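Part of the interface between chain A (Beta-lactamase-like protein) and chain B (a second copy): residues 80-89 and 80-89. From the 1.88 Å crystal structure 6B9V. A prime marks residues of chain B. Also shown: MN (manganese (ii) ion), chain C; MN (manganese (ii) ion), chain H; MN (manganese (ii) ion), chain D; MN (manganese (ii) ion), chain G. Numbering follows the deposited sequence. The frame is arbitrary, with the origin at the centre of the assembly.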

# COMPACT_ATOMS: atom_id res chain seq x y z
N HIS A 80 -12.47 -5.01 5.55
CA HIS A 80 -11.70 -3.94 6.17
C HIS A 80 -10.50 -3.54 5.31
O HIS A 80 -9.97 -4.35 4.56
CB HIS A 80 -11.24 -4.35 7.58
CG HIS A 80 -12.34 -4.27 8.60
ND1 HIS A 80 -12.27 -4.89 9.83
CD2 HIS A 80 -13.53 -3.64 8.56
CE1 HIS A 80 -13.38 -4.65 10.50
NE2 HIS A 80 -14.17 -3.90 9.76
N ALA A 81 -10.10 -2.28 5.43
CA ALA A 81 -9.07 -1.71 4.57
C ALA A 81 -7.74 -2.47 4.56
O ALA A 81 -7.11 -2.62 3.50
CB ALA A 81 -8.84 -0.26 4.96
N ASP A 82 -7.32 -2.95 5.74
CA ASP A 82 -6.05 -3.66 5.83
C ASP A 82 -6.09 -5.03 5.13
O ASP A 82 -5.04 -5.68 5.02
CB ASP A 82 -5.59 -3.82 7.31
CG ASP A 82 -6.68 -4.38 8.24
OD1 ASP A 82 -7.85 -3.96 8.18
OD2 ASP A 82 -6.31 -5.22 9.08
N HIS A 83 -7.26 -5.42 4.62
CA HIS A 83 -7.42 -6.71 3.94
C HIS A 83 -7.79 -6.56 2.46
O HIS A 83 -7.80 -7.54 1.72
CB HIS A 83 -8.50 -7.54 4.66
CG HIS A 83 -8.16 -7.80 6.10
ND1 HIS A 83 -7.58 -8.98 6.52
CD2 HIS A 83 -8.23 -7.00 7.20
CE1 HIS A 83 -7.34 -8.91 7.82
NE2 HIS A 83 -7.74 -7.73 8.26
N ILE A 84 -8.09 -5.34 2.02
CA ILE A 84 -8.54 -5.15 0.62
C ILE A 84 -7.77 -4.09 -0.18
O ILE A 84 -7.77 -4.16 -1.41
CB ILE A 84 -10.05 -4.77 0.53
CG1 ILE A 84 -10.33 -3.36 1.08
CG2 ILE A 84 -10.93 -5.84 1.22
CD1 ILE A 84 -11.69 -2.79 0.67
N LEU A 85 -7.11 -3.12 0.47
CA LEU A 85 -6.60 -1.98 -0.33
C LEU A 85 -5.55 -2.35 -1.40
O LEU A 85 -5.33 -1.58 -2.35
CB LEU A 85 -6.03 -0.89 0.58
CG LEU A 85 -7.10 0.01 1.21
CD1 LEU A 85 -6.49 1.10 2.09
CD2 LEU A 85 -8.05 0.61 0.16
N GLY A 86 -4.93 -3.53 -1.28
CA GLY A 86 -3.92 -3.96 -2.25
C GLY A 86 -4.43 -4.49 -3.59
O GLY A 86 -3.65 -4.87 -4.51
N LEU A 87 -5.76 -4.53 -3.72
CA LEU A 87 -6.35 -5.10 -4.93
C LEU A 87 -5.90 -4.26 -6.14
O LEU A 87 -5.69 -4.80 -7.23
CB LEU A 87 -7.88 -5.16 -4.84
CG LEU A 87 -8.57 -5.73 -6.08
CD1 LEU A 87 -8.11 -7.16 -6.33
CD2 LEU A 87 -10.10 -5.66 -5.95
N ASP A 88 -5.75 -2.96 -5.93
CA ASP A 88 -5.24 -2.08 -6.99
C ASP A 88 -3.92 -2.64 -7.54
O ASP A 88 -3.68 -2.65 -8.76
CB ASP A 88 -5.05 -0.65 -6.44
CG ASP A 88 -4.31 0.24 -7.41
OD1 ASP A 88 -4.88 0.55 -8.47
OD2 ASP A 88 -3.16 0.65 -7.10
N ASP A 89 -3.08 -3.14 -6.65
CA ASP A 89 -1.75 -3.60 -7.03
C ASP A 89 -1.77 -5.02 -7.58
O ASP A 89 -0.75 -5.49 -8.07
CB ASP A 89 -0.79 -3.49 -5.85
CG ASP A 89 -0.18 -2.10 -5.75
OD1 ASP A 89 0.14 -1.53 -6.82
OD2 ASP A 89 -0.03 -1.56 -4.64
N HIS B 80 -6.18 9.89 -8.68
CA HIS B 80 -5.83 8.53 -9.10
C HIS B 80 -5.24 7.71 -7.96
O HIS B 80 -4.56 8.24 -7.09
CB HIS B 80 -4.87 8.58 -10.28
CG HIS B 80 -5.55 8.90 -11.57
ND1 HIS B 80 -4.87 9.32 -12.69
CD2 HIS B 80 -6.86 8.86 -11.91
CE1 HIS B 80 -5.73 9.52 -13.67
NE2 HIS B 80 -6.94 9.25 -13.23
N ALA B 81 -5.50 6.41 -8.00
CA ALA B 81 -5.14 5.51 -6.90
C ALA B 81 -3.67 5.57 -6.49
O ALA B 81 -3.37 5.51 -5.31
CB ALA B 81 -5.52 4.06 -7.26
N ASP B 82 -2.74 5.71 -7.44
CA ASP B 82 -1.33 5.75 -7.05
C ASP B 82 -0.99 7.06 -6.32
O ASP B 82 0.10 7.20 -5.80
CB ASP B 82 -0.40 5.56 -8.28
CG ASP B 82 -0.73 6.48 -9.44
OD1 ASP B 82 0.22 7.02 -10.06
OD2 ASP B 82 -1.92 6.64 -9.76
N HIS B 83 -1.95 7.98 -6.23
CA HIS B 83 -1.73 9.26 -5.56
C HIS B 83 -2.51 9.44 -4.28
O HIS B 83 -2.26 10.39 -3.52
CB HIS B 83 -2.06 10.40 -6.53
CG HIS B 83 -1.20 10.39 -7.75
ND1 HIS B 83 -0.11 11.22 -7.89
CD2 HIS B 83 -1.24 9.62 -8.86
CE1 HIS B 83 0.49 10.97 -9.04
NE2 HIS B 83 -0.17 9.99 -9.65
N ILE B 84 -3.46 8.53 -4.02
CA ILE B 84 -4.35 8.72 -2.87
C ILE B 84 -4.49 7.52 -1.92
O ILE B 84 -4.91 7.70 -0.79
CB ILE B 84 -5.80 9.07 -3.31
CG1 ILE B 84 -6.43 7.88 -4.05
CG2 ILE B 84 -5.83 10.33 -4.14
CD1 ILE B 84 -7.94 7.97 -4.14
N LEU B 85 -4.15 6.31 -2.37
CA LEU B 85 -4.51 5.12 -1.59
C LEU B 85 -3.76 4.97 -0.26
O LEU B 85 -4.07 4.06 0.52
CB LEU B 85 -4.32 3.85 -2.41
CG LEU B 85 -5.47 3.57 -3.39
CD1 LEU B 85 -5.22 2.28 -4.15
CD2 LEU B 85 -6.80 3.49 -2.65
N GLY B 86 -2.80 5.83 0.01
CA GLY B 86 -2.11 5.79 1.28
C GLY B 86 -2.74 6.64 2.38
O GLY B 86 -2.22 6.70 3.48
N LEU B 87 -3.85 7.30 2.07
CA LEU B 87 -4.49 8.20 3.05
C LEU B 87 -4.88 7.42 4.30
O LEU B 87 -4.80 7.94 5.41
CB LEU B 87 -5.72 8.89 2.44
CG LEU B 87 -6.42 9.89 3.36
CD1 LEU B 87 -5.45 10.97 3.83
CD2 LEU B 87 -7.63 10.53 2.66
N ASP B 88 -5.27 6.16 4.12
CA ASP B 88 -5.61 5.32 5.26
C ASP B 88 -4.45 5.21 6.26
O ASP B 88 -4.67 5.18 7.47
CB ASP B 88 -6.03 3.92 4.78
CG ASP B 88 -6.20 2.93 5.91
OD1 ASP B 88 -7.00 3.19 6.83
OD2 ASP B 88 -5.54 1.86 5.86
N ASP B 89 -3.22 5.18 5.74
CA ASP B 89 -2.03 5.02 6.58
C ASP B 89 -1.51 6.32 7.19
O ASP B 89 -0.61 6.31 8.02
CB ASP B 89 -0.93 4.35 5.78
CG ASP B 89 -1.12 2.85 5.70
OD1 ASP B 89 -1.73 2.30 6.63
OD2 ASP B 89 -0.69 2.23 4.72
MN MN C . -7.53 -6.72 10.18
MN MN H . 0.22 8.80 -11.45
MN MN D . -11.00 -6.39 10.42
MN MN G . -2.91 10.01 -12.81

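The contact is built around a leucine that meets its own copy. Leu85 and Leu85′ sit with their CA atoms 7.5 Å apart, and the two stretches run antiparallel through this point, so that Ala81 faces Asp88′ and Asp88 faces Ala81′. Both leucines adopt the same rotamer, chi1 m and chi2 t, with the CA-to-CB bond toward the partner. That conformation lets each side chain do two things: CD2 of Leu85 meets CD2 of Leu85′ at 4.2 Å, while CD1 reaches the aspartate beyond, Leu85 CD1 lying 3.9 Å from Asp88′ CB and Leu85′ CD1 3.7 Å from Asp88 CB.

The aspartates take part through their methylenes as well as their carboxylates. With chi1 t, each offers CB to the opposing leucine and carries its carboxylate to the methyl of the opposing alanine: Asp88 OD1 is 3.8 Å from Ala81′ CB, and Asp88′ OD2 is 4.0 Å from Ala81 CB. No hydrogen bond crosses between the stretches. OD1 of Asp88 instead finds a hydrogen bond elsewhere in the structure, so packing the acid here does not leave that atom unsatisfied.

Three other side chains, His80, Asp82 and His83, bind manganese. Asp82, chi1 p, and His83, chi1 m, converge on one ion, with Asp82 OD2 and His83 NE2 each 2.2 Å from MN of chain C. The 3.0 Å between Asp82 OD2 and His83 NE2 therefore reflects shared coordination, not a hydrogen bond. His80, also m, binds a second manganese through ND1, 2.0 Å from MN of chain D. Chain B repeats these rotamers.

The backbone places the pieces. Leu85 N bonds to Ala81 O at 3.1 Å, and a type I turn from Ile84 to Leu87 follows, allowing Ala81, Leu85 and Asp88 to point toward the partner together. Small, branched and acidic residues thus form one compact, repeated pattern.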